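Local coordinates for protein glucokinase (Thermus thermophilus, PDB 3VOV) that probably catalyses the ATP-dependent phosphorylation of glucose and related hexoses, as a zinc-containing sugar kinase of the ROK family, at residues G165-G170 with L186-T191; T134-G139 with G175-L180; F194-P197 with R201-F204; G246-L249 with Y255-A258. One frame throughout, in Å; residues are numbered along the deposited sequence.

Contact 1. Residues G165-G170 with L186-T191. With ZN (zinc ion), chain G.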
loop_
_atom_site.group_PDB
_atom_site.type_symbol
_atom_site.label_atom_id
_atom_site.label_comp_id
_atom_site.label_asym_id
_atom_site.label_seq_id
_atom_site.Cartn_x
_atom_site.Cartn_y
_atom_site.Cartn_z
ATOM N N GLY B 165 5.425 -3.062 -2.857
ATOM C CA GLY B 165 5.560 -1.957 -3.807
ATOM C C GLY B 165 6.249 -0.735 -3.211
ATOM O O GLY B 165 6.320 0.326 -3.861
ATOM N N GLY B 166 6.754 -0.876 -1.981
ATOM C CA GLY B 166 7.588 0.131 -1.350
ATOM C C GLY B 166 9.040 0.225 -1.896
ATOM O O GLY B 166 9.384 -0.355 -2.926
ATOM N N PRO B 167 9.896 0.965 -1.212
ATOM C CA PRO B 167 11.253 1.220 -1.728
ATOM C C PRO B 167 12.130 0.014 -1.612
ATOM O O PRO B 167 12.040 -0.729 -0.629
ATOM C CB PRO B 167 11.803 2.325 -0.815
ATOM C CG PRO B 167 10.638 2.754 0.045
ATOM C CD PRO B 167 9.656 1.627 0.081
ATOM N N ALA B 168 12.984 -0.136 -2.621
ATOM C CA ALA B 168 13.970 -1.216 -2.766
ATOM C C ALA B 168 14.769 -1.376 -1.492
ATOM O O ALA B 168 15.181 -0.362 -0.910
ATOM C CB ALA B 168 14.905 -0.865 -3.948
ATOM N N CYS B 169 14.987 -2.616 -1.046
ATOM C CA CYS B 169 15.774 -2.873 0.153
ATOM C C CYS B 169 17.150 -3.421 -0.218
ATOM O O CYS B 169 17.299 -4.045 -1.278
ATOM C CB CYS B 169 15.083 -3.946 1.020
ATOM S SG CYS B 169 15.875 -4.238 2.669
ATOM N N GLY B 170 18.141 -3.237 0.655
ATOM C CA GLY B 170 19.466 -3.844 0.383
ATOM C C GLY B 170 19.426 -5.365 0.327
ATOM O O GLY B 170 20.278 -5.989 -0.325
ATOM N N LEU B 186 15.945 6.864 6.220
ATOM C CA LEU B 186 15.610 8.258 6.507
ATOM C C LEU B 186 16.502 9.223 5.732
ATOM O O LEU B 186 16.027 10.201 5.137
ATOM C CB LEU B 186 15.794 8.523 7.989
ATOM C CG LEU B 186 14.888 7.810 8.999
ATOM C CD1 LEU B 186 15.405 8.091 10.427
ATOM C CD2 LEU B 186 13.431 8.305 8.865
ATOM N N GLU B 187 17.805 8.951 5.743
ATOM C CA GLU B 187 18.751 9.771 4.993
ATOM C C GLU B 187 18.506 9.695 3.484
ATOM O O GLU B 187 18.662 10.717 2.784
ATOM C CB GLU B 187 20.181 9.345 5.299
ATOM C CG GLU B 187 20.509 9.535 6.768
ATOM C CD GLU B 187 21.945 9.164 7.129
ATOM O OE1 GLU B 187 22.602 8.410 6.375
ATOM O OE2 GLU B 187 22.381 9.599 8.196
ATOM N N ARG B 188 18.145 8.498 2.986
ATOM C CA ARG B 188 17.801 8.336 1.580
ATOM C C ARG B 188 16.610 9.248 1.215
ATOM O O ARG B 188 16.622 10.033 0.216
ATOM C CB ARG B 188 17.464 6.862 1.288
ATOM C CG ARG B 188 16.855 6.638 -0.106
ATOM C CD ARG B 188 15.914 5.374 -0.225
ATOM N NE ARG B 188 14.751 5.485 0.678
ATOM C CZ ARG B 188 14.180 4.465 1.357
ATOM N NH1 ARG B 188 14.659 3.208 1.302
ATOM N NH2 ARG B 188 13.127 4.708 2.132
ATOM N N ASP B 189 15.560 9.170 2.018
ATOM C CA ASP B 189 14.343 9.903 1.642
ATOM C C ASP B 189 14.514 11.414 1.929
ATOM O O ASP B 189 13.919 12.260 1.222
ATOM C CB ASP B 189 13.130 9.382 2.414
ATOM C CG ASP B 189 12.715 7.985 1.974
ATOM O OD1 ASP B 189 12.943 7.639 0.787
ATOM O OD2 ASP B 189 12.177 7.223 2.805
ATOM N N ALA B 190 15.290 11.750 2.970
ATOM C CA ALA B 190 15.479 13.181 3.277
ATOM C C ALA B 190 16.348 13.852 2.209
ATOM O O ALA B 190 16.065 14.980 1.790
ATOM C CB ALA B 190 16.027 13.374 4.623
ATOM N N THR B 191 17.374 13.141 1.753
ATOM C CA THR B 191 18.254 13.653 0.712
ATOM C C THR B 191 17.493 13.804 -0.611
ATOM O O THR B 191 17.643 14.800 -1.299
ATOM C CB THR B 191 19.499 12.709 0.569
ATOM O OG1 THR B 191 20.242 12.742 1.807
ATOM C CG2 THR B 191 20.390 13.101 -0.587
HETATM ZN ZN ZN G . 14.943 -6.247 3.108
HETATM O O HOH W 1 15.407 2.489 -1.519
#
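Arg188 NH1 has two polar partners, Ala179 O and, more weakly, a water, where the helix segment 186-191 meets Pro167 and Ala168 of the loop 165-170. Ala179 O, its main partner, belongs to the short helix before. The water takes a weak bond from Arg188 NH1 at 3.0 Å and donates to Ala168 O at 2.9 Å, tying loop to helix without a direct bond. Pro167 contributes packing instead. Its CB lies over one face of the guanidinium, toward the rim and 3.7 Å from Arg188 NH1, while Pro167 CG is 3.8 Å from Arg188 NH2. A proline suits this place because its rigid apolar ring can lie over a flat cation without competing for its N-H groups. Asp189 fixes the rotation of the guanidinium, receiving Arg188 NE at OD1 (2.8 Å) from above the carboxylate plane and Arg188 NH2 at OD2 (2.8 Å) on the syn side but 33° out of that plane. A bend at chi3 (61°) turns the arginine back toward this sequence neighbour. With a leucine in place of Arg188, Ala179 O would probably lose its donor and the buried Asp189 its balancing charge. Tyr192 of the second subunit adds a cation-pi contact to Arg188. Two residues beyond Pro167, Cys169 SG binds zinc at 2.3 Å beside His159, Cys171 and Cys176, a one-histidine, three-cysteine site of the kind found in many ROK-family proteins.

Contact 2. Residues T134-G139 with G175-L180. With ZN (zinc ion), chain G.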
loop_
_atom_site.group_PDB
_atom_site.type_symbol
_atom_site.label_atom_id
_atom_site.label_comp_id
_atom_site.label_asym_id
_atom_site.label_seq_id
_atom_site.Cartn_x
_atom_site.Cartn_y
_atom_site.Cartn_z
ATOM N N THR B 134 21.791 2.396 11.533
ATOM C CA THR B 134 22.066 2.548 10.129
ATOM C C THR B 134 21.123 1.630 9.319
ATOM O O THR B 134 20.519 2.067 8.338
ATOM C CB THR B 134 23.560 2.195 9.856
ATOM O OG1 THR B 134 24.386 3.283 10.322
ATOM C CG2 THR B 134 23.776 2.095 8.402
ATOM N N GLY B 135 21.044 0.360 9.756
ATOM C CA GLY B 135 20.086 -0.633 9.283
ATOM C C GLY B 135 19.043 -0.919 10.372
ATOM O O GLY B 135 19.080 -0.308 11.445
ATOM N N ILE B 136 18.097 -1.816 10.102
ATOM C CA ILE B 136 17.224 -2.289 11.164
ATOM C C ILE B 136 17.488 -3.762 11.348
ATOM O O ILE B 136 17.383 -4.512 10.414
ATOM C CB ILE B 136 15.707 -2.038 10.880
ATOM C CG1 ILE B 136 15.397 -0.564 11.153
ATOM C CG2 ILE B 136 14.849 -2.956 11.768
ATOM C CD1 ILE B 136 14.008 -0.077 10.760
ATOM N N GLY B 137 17.825 -4.163 12.568
ATOM C CA GLY B 137 17.898 -5.558 12.905
ATOM C C GLY B 137 17.112 -5.887 14.152
ATOM O O GLY B 137 16.463 -5.020 14.750
ATOM N N GLY B 138 17.201 -7.131 14.576
ATOM C CA GLY B 138 16.486 -7.527 15.778
ATOM C C GLY B 138 16.854 -8.888 16.278
ATOM O O GLY B 138 17.800 -9.501 15.819
ATOM N N GLY B 139 16.093 -9.381 17.235
ATOM C CA GLY B 139 16.337 -10.711 17.757
ATOM C C GLY B 139 15.120 -11.164 18.497
ATOM O O GLY B 139 14.373 -10.325 19.030
ATOM N N GLY B 175 10.054 -2.607 0.404
ATOM C CA GLY B 175 9.037 -2.399 1.424
ATOM C C GLY B 175 9.293 -3.079 2.754
ATOM O O GLY B 175 8.361 -3.214 3.550
ATOM N N CYS B 176 10.539 -3.557 2.968
ATOM C CA CYS B 176 10.981 -4.135 4.235
ATOM C C CYS B 176 10.941 -3.056 5.277
ATOM O O CYS B 176 11.151 -1.880 4.967
ATOM C CB CYS B 176 12.432 -4.653 4.092
ATOM S SG CYS B 176 12.510 -6.097 3.095
ATOM N N LEU B 177 10.746 -3.432 6.538
ATOM C CA LEU B 177 10.835 -2.447 7.599
ATOM C C LEU B 177 12.159 -1.658 7.501
ATOM O O LEU B 177 12.171 -0.422 7.618
ATOM C CB LEU B 177 10.701 -3.152 8.960
ATOM C CG LEU B 177 10.866 -2.309 10.223
ATOM C CD1 LEU B 177 9.951 -1.074 10.237
ATOM C CD2 LEU B 177 10.634 -3.202 11.493
ATOM N N GLU B 178 13.272 -2.370 7.256
ATOM C CA GLU B 178 14.560 -1.675 7.139
ATOM C C GLU B 178 14.516 -0.592 6.080
ATOM O O GLU B 178 14.962 0.542 6.282
ATOM C CB GLU B 178 15.682 -2.663 6.770
ATOM C CG GLU B 178 17.002 -1.929 6.563
ATOM C CD GLU B 178 18.195 -2.875 6.610
ATOM O OE1 GLU B 178 18.636 -3.182 7.729
ATOM O OE2 GLU B 178 18.665 -3.326 5.537
ATOM N N ALA B 179 14.000 -0.960 4.928
ATOM C CA ALA B 179 14.030 -0.061 3.784
ATOM C C ALA B 179 13.048 1.135 3.980
ATOM O O ALA B 179 13.069 2.117 3.203
ATOM C CB ALA B 179 13.679 -0.827 2.534
ATOM N N LEU B 180 12.188 1.034 4.992
ATOM C CA LEU B 180 11.218 2.096 5.259
ATOM C C LEU B 180 11.662 3.044 6.337
ATOM O O LEU B 180 11.270 4.223 6.321
ATOM C CB LEU B 180 9.877 1.491 5.717
ATOM C CG LEU B 180 9.118 0.720 4.601
ATOM C CD1 LEU B 180 7.951 -0.054 5.263
ATOM C CD2 LEU B 180 8.608 1.648 3.419
HETATM ZN ZN ZN G . 14.943 -6.247 3.108
#
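Glu178 runs alongside the start of the strand segment 136-139, meeting Ile136 or Gly135 along most of its length. Its CB lies 4.2 Å from Ile136 CB. CG, held anti to the backbone N (chi1 176°), comes to 3.7 Å from Ile136 N, and the extended chain then brings CD beside Gly135 CA. At the tip, Glu178 OE1 accepts a hydrogen bond from Ile136 N at 2.8 Å, through its anti lone pair and with an N-H...O angle of 150°. The same oxygen lies 3.3 Å from Gly135 CA, which suits a glycine: a side-chain carbon there would collide with the carboxylate. Beside this polar end, Ile136 CD1 packs across Leu177 at about a right angle, 3.9 Å from Leu177 CG, two branched apolar chains suited to a buried seam. Cys176, the N-cap of the helix, binds the zinc through SG at 2.4 Å, and Glu178 packs against another zinc ligand, His159. The short helix 177-181 thus packs at the start of strand 136-142, where Ile136 and Leu177 both touch Leu130 of the neighbouring strand 127-132; Leu177 also reaches Val225 of helix 212-236, and Tyr192 of the second subunit packs on Glu178.

Contact 3. Residues F194-P197 with R201-F204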
loop_
_atom_site.group_PDB
_atom_site.type_symbol
_atom_site.label_atom_id
_atom_site.label_comp_id
_atom_site.label_asym_id
_atom_site.label_seq_id
_atom_site.Cartn_x
_atom_site.Cartn_y
_atom_site.Cartn_z
ATOM N N PHE B 194 14.651 16.811 0.116
ATOM C CA PHE B 194 15.290 18.127 0.259
ATOM C C PHE B 194 16.217 18.519 -0.879
ATOM O O PHE B 194 16.686 19.653 -0.903
ATOM C CB PHE B 194 15.974 18.269 1.618
ATOM C CG PHE B 194 14.990 18.436 2.756
ATOM C CD1 PHE B 194 14.571 19.705 3.165
ATOM C CD2 PHE B 194 14.430 17.318 3.387
ATOM C CE1 PHE B 194 13.626 19.852 4.193
ATOM C CE2 PHE B 194 13.456 17.462 4.433
ATOM C CZ PHE B 194 13.086 18.727 4.828
ATOM N N GLN B 195 16.504 17.584 -1.796
ATOM C CA GLN B 195 17.383 17.833 -2.935
ATOM C C GLN B 195 18.813 18.285 -2.557
ATOM O O GLN B 195 19.420 19.036 -3.287
ATOM C CB GLN B 195 16.728 18.809 -3.941
ATOM C CG GLN B 195 15.333 18.359 -4.313
ATOM C CD GLN B 195 14.735 19.167 -5.450
ATOM O OE1 GLN B 195 15.384 19.387 -6.464
ATOM N NE2 GLN B 195 13.488 19.599 -5.285
ATOM N N ARG B 196 19.320 17.804 -1.424
ATOM C CA ARG B 196 20.687 18.028 -0.953
ATOM C C ARG B 196 20.998 16.927 0.079
ATOM O O ARG B 196 20.063 16.296 0.589
ATOM C CB ARG B 196 20.814 19.397 -0.283
ATOM C CG ARG B 196 19.989 19.513 0.983
ATOM C CD ARG B 196 20.172 20.848 1.662
ATOM N NE ARG B 196 19.034 21.180 2.520
ATOM C CZ ARG B 196 19.050 21.103 3.844
ATOM N NH1 ARG B 196 20.144 20.704 4.471
ATOM N NH2 ARG B 196 17.976 21.441 4.544
ATOM N N PRO B 197 22.295 16.663 0.358
ATOM C CA PRO B 197 22.585 15.628 1.359
ATOM C C PRO B 197 22.047 15.969 2.750
ATOM O O PRO B 197 22.325 17.032 3.291
ATOM C CB PRO B 197 24.100 15.521 1.330
ATOM C CG PRO B 197 24.472 16.012 -0.122
ATOM C CD PRO B 197 23.531 17.179 -0.280
ATOM N N ARG B 201 21.244 13.481 11.693
ATOM C CA ARG B 201 21.412 14.709 12.504
ATOM C C ARG B 201 20.702 15.934 11.928
ATOM O O ARG B 201 19.967 16.571 12.642
ATOM C CB ARG B 201 22.877 15.044 12.799
ATOM C CG ARG B 201 23.383 14.314 14.017
ATOM C CD ARG B 201 24.676 13.549 13.760
ATOM N NE ARG B 201 25.844 14.426 13.678
ATOM C CZ ARG B 201 26.723 14.463 12.669
ATOM N NH1 ARG B 201 26.607 13.677 11.590
ATOM N NH2 ARG B 201 27.735 15.308 12.749
ATOM N N GLU B 202 20.945 16.251 10.653
ATOM C CA GLU B 202 20.319 17.396 9.985
ATOM C C GLU B 202 18.792 17.147 9.905
ATOM O O GLU B 202 17.991 18.045 10.218
ATOM C CB GLU B 202 21.004 17.634 8.618
ATOM C CG GLU B 202 20.328 18.551 7.551
ATOM C CD GLU B 202 20.375 20.037 7.850
ATOM O OE1 GLU B 202 20.901 20.474 8.910
ATOM O OE2 GLU B 202 19.863 20.805 7.007
ATOM N N LEU B 203 18.385 15.927 9.553
ATOM C CA LEU B 203 16.952 15.581 9.520
ATOM C C LEU B 203 16.265 15.846 10.866
ATOM O O LEU B 203 15.196 16.464 10.908
ATOM C CB LEU B 203 16.711 14.121 9.055
ATOM C CG LEU B 203 15.240 13.646 9.048
ATOM C CD1 LEU B 203 14.369 14.467 8.066
ATOM C CD2 LEU B 203 15.139 12.110 8.773
ATOM N N PHE B 204 16.873 15.414 11.971
ATOM C CA PHE B 204 16.239 15.609 13.276
ATOM C C PHE B 204 16.235 17.107 13.734
ATOM O O PHE B 204 15.334 17.545 14.444
ATOM C CB PHE B 204 16.866 14.711 14.354
ATOM C CG PHE B 204 16.628 13.217 14.165
ATOM C CD1 PHE B 204 17.464 12.295 14.792
ATOM C CD2 PHE B 204 15.548 12.725 13.398
ATOM C CE1 PHE B 204 17.266 10.902 14.632
ATOM C CE2 PHE B 204 15.347 11.347 13.235
ATOM C CZ PHE B 204 16.205 10.430 13.866
#
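Arg196 and Glu202 meet through a single carboxylate oxygen. Arg196 NH1 donates to Glu202 OE2 at 2.6 Å, nearly straight at 165°, with the oxygen close to the guanidinium plane. The bond arrives on the anti side of OE2 and lies 34° out of the carboxylate plane. Arg196 NH2 adds a weak bond to the same Glu202 OE2 at 3.2 Å, so this is a salt bridge in which two nitrogens converge on one oxygen. The two flat groups are steeply turned against each other and the side chains cross at about a right angle. Behind this first shell, a bend at chi2 (73°) curls Glu202 round from its helix, whereas Arg196 extends from CG to NE to span the gap from the loop. The other oxygen, Glu202 OE1, has a salt bridge with Arg205, three residues further along the helix, and Asp199 OD1 accepts from Glu202 N near the start of helix 200-208. Arg196 also packs on Leu206. Were Glu202 replaced by a glutamine, the loss of charge would probably leave both Arg196 and Arg205 without their common counter-ion. Long, flexible charged chains suit this outer turn between helices, since their ends can stay hydrated. Because Arg196 is exposed, solvent probably screens the attraction, and the chemistry implies a modest surface tie from loop to helix.

Contact 4. Residues G246-L249 with Y255-A258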
loop_
_atom_site.group_PDB
_atom_site.type_symbol
_atom_site.label_atom_id
_atom_site.label_comp_id
_atom_site.label_asym_id
_atom_site.label_seq_id
_atom_site.Cartn_x
_atom_site.Cartn_y
_atom_site.Cartn_z
ATOM N N GLY B 246 20.760 3.458 17.981
ATOM C CA GLY B 246 21.018 4.881 18.155
ATOM C C GLY B 246 20.044 5.794 17.454
ATOM O O GLY B 246 19.796 6.922 17.916
ATOM N N VAL B 247 19.484 5.331 16.334
ATOM C CA VAL B 247 18.569 6.164 15.594
ATOM C C VAL B 247 17.236 6.280 16.341
ATOM O O VAL B 247 16.690 7.386 16.451
ATOM C CB VAL B 247 18.414 5.670 14.124
ATOM C CG1 VAL B 247 17.308 6.366 13.455
ATOM C CG2 VAL B 247 19.722 5.901 13.355
ATOM N N ALA B 248 16.709 5.168 16.859
ATOM C CA ALA B 248 15.444 5.243 17.587
ATOM C C ALA B 248 15.632 5.941 18.960
ATOM O O ALA B 248 14.863 6.818 19.340
ATOM C CB ALA B 248 14.882 3.887 17.779
ATOM N N LEU B 249 16.651 5.547 19.701
ATOM C CA LEU B 249 16.828 6.089 21.061
ATOM C C LEU B 249 17.153 7.598 21.101
ATOM O O LEU B 249 16.734 8.281 22.021
ATOM C CB LEU B 249 17.881 5.284 21.848
ATOM C CG LEU B 249 17.599 3.776 22.030
ATOM C CD1 LEU B 249 18.802 3.083 22.614
ATOM C CD2 LEU B 249 16.431 3.553 22.933
ATOM N N TYR B 255 8.985 11.421 17.734
ATOM C CA TYR B 255 9.208 10.152 17.010
ATOM C C TYR B 255 8.692 9.016 17.866
ATOM O O TYR B 255 7.911 8.208 17.435
ATOM C CB TYR B 255 10.695 9.957 16.682
ATOM C CG TYR B 255 11.082 8.576 16.144
ATOM C CD1 TYR B 255 11.093 8.318 14.754
ATOM C CD2 TYR B 255 11.514 7.558 17.007
ATOM C CE1 TYR B 255 11.483 7.069 14.269
ATOM C CE2 TYR B 255 11.900 6.291 16.511
ATOM C CZ TYR B 255 11.894 6.073 15.147
ATOM O OH TYR B 255 12.241 4.832 14.678
ATOM N N TRP B 256 9.102 9.011 19.121
ATOM C CA TRP B 256 8.710 7.970 20.050
ATOM C C TRP B 256 7.204 7.961 20.282
ATOM O O TRP B 256 6.573 6.886 20.288
ATOM C CB TRP B 256 9.503 8.083 21.352
ATOM C CG TRP B 256 9.618 6.763 22.018
ATOM C CD1 TRP B 256 8.672 6.164 22.830
ATOM C CD2 TRP B 256 10.695 5.809 21.887
ATOM N NE1 TRP B 256 9.123 4.919 23.230
ATOM C CE2 TRP B 256 10.345 4.673 22.654
ATOM C CE3 TRP B 256 11.941 5.828 21.238
ATOM C CZ2 TRP B 256 11.183 3.560 22.769
ATOM C CZ3 TRP B 256 12.781 4.712 21.368
ATOM C CH2 TRP B 256 12.392 3.606 22.114
ATOM N N GLU B 257 6.598 9.148 20.388
ATOM C CA GLU B 257 5.148 9.229 20.572
ATOM C C GLU B 257 4.370 8.628 19.387
ATOM O O GLU B 257 3.403 7.884 19.579
ATOM C CB GLU B 257 4.689 10.688 20.813
ATOM C CG GLU B 257 5.410 11.367 22.006
ATOM C CD GLU B 257 5.272 12.931 22.069
ATOM O OE1 GLU B 257 4.952 13.622 21.056
ATOM O OE2 GLU B 257 5.525 13.466 23.180
ATOM N N ALA B 258 4.789 8.976 18.168
ATOM C CA ALA B 258 4.120 8.528 16.954
ATOM C C ALA B 258 4.303 7.032 16.806
ATOM O O ALA B 258 3.404 6.348 16.418
ATOM C CB ALA B 258 4.659 9.259 15.748
#
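Trp256 and Tyr255 set their aromatic rings against Ala248 in different ways, the indole edge-on and the phenol obliquely. The two helices belong to a beta-alpha-beta crossover, connecting the adjacent parallel strands 240-244 and 275-277 in the second five-stranded sheet of this actin-like ATPase fold. Within it the short helix 246-249 packs on the first turn of helix 253-265. At the six-membered rim of the indole, Ala248 O lies near the ring plane, 3.6 Å from Trp256 CZ3, with Ala248 C at that edge too. Leu249 CD2 approaches the same ring obliquely, 4.1 Å from Trp256 CH2, and the leucine and tryptophan side chains lie side by side, pointing the same way. Beyond the two segments, Arg277 makes a cation-pi contact with the indole, and it also donates from NH1 to Leu249 O. Alanine suits position 248 because its single methyl lets the backbone come close to both rings, while also touching Leu243 and Val132 of the sheet. Tryptophan offers a broad apolar edge to a backbone carbonyl, and the slightly positive C-H rim is likely to suit that oxygen. Tyr255, its CG anti to the backbone N (chi1 170°), projects from its helix toward the shorter one and is buried against Val218, Ala222 and Val225 of helix 212-236. Ala248 CA is 3.8 Å from Tyr255 CE2. The methyl lies on the same side of the phenol ring as Ala248 CA, with Ala248 CB 4.0 Å from Tyr255 CE2 and 4.2 Å from Tyr255 OH.

In the fold
Contacts 1 and 2 interleave along the chain and lie about 11 Å apart between centres; both hold a cysteine of the one zinc site and both touch the second subunit, so metal loop, short helix 177-181 and subunit interface form one region. Contact 3 follows in sequence, its centre about 14 Å from that of contact 1, and joins the loop after helix 183-194 to the next helix, 200-208, whose Leu203 packs on Leu186 and Ala190 of contact 1. Contact 4 comes last, about 17 Å from contact 3 between centres; Val247 touches Leu186, and Phe204 packs on the Val247 carbonyl. Contacts 2 and 4 lie against the same five-stranded sheet, at strand 136-142 and in the crossover after strand 240-244.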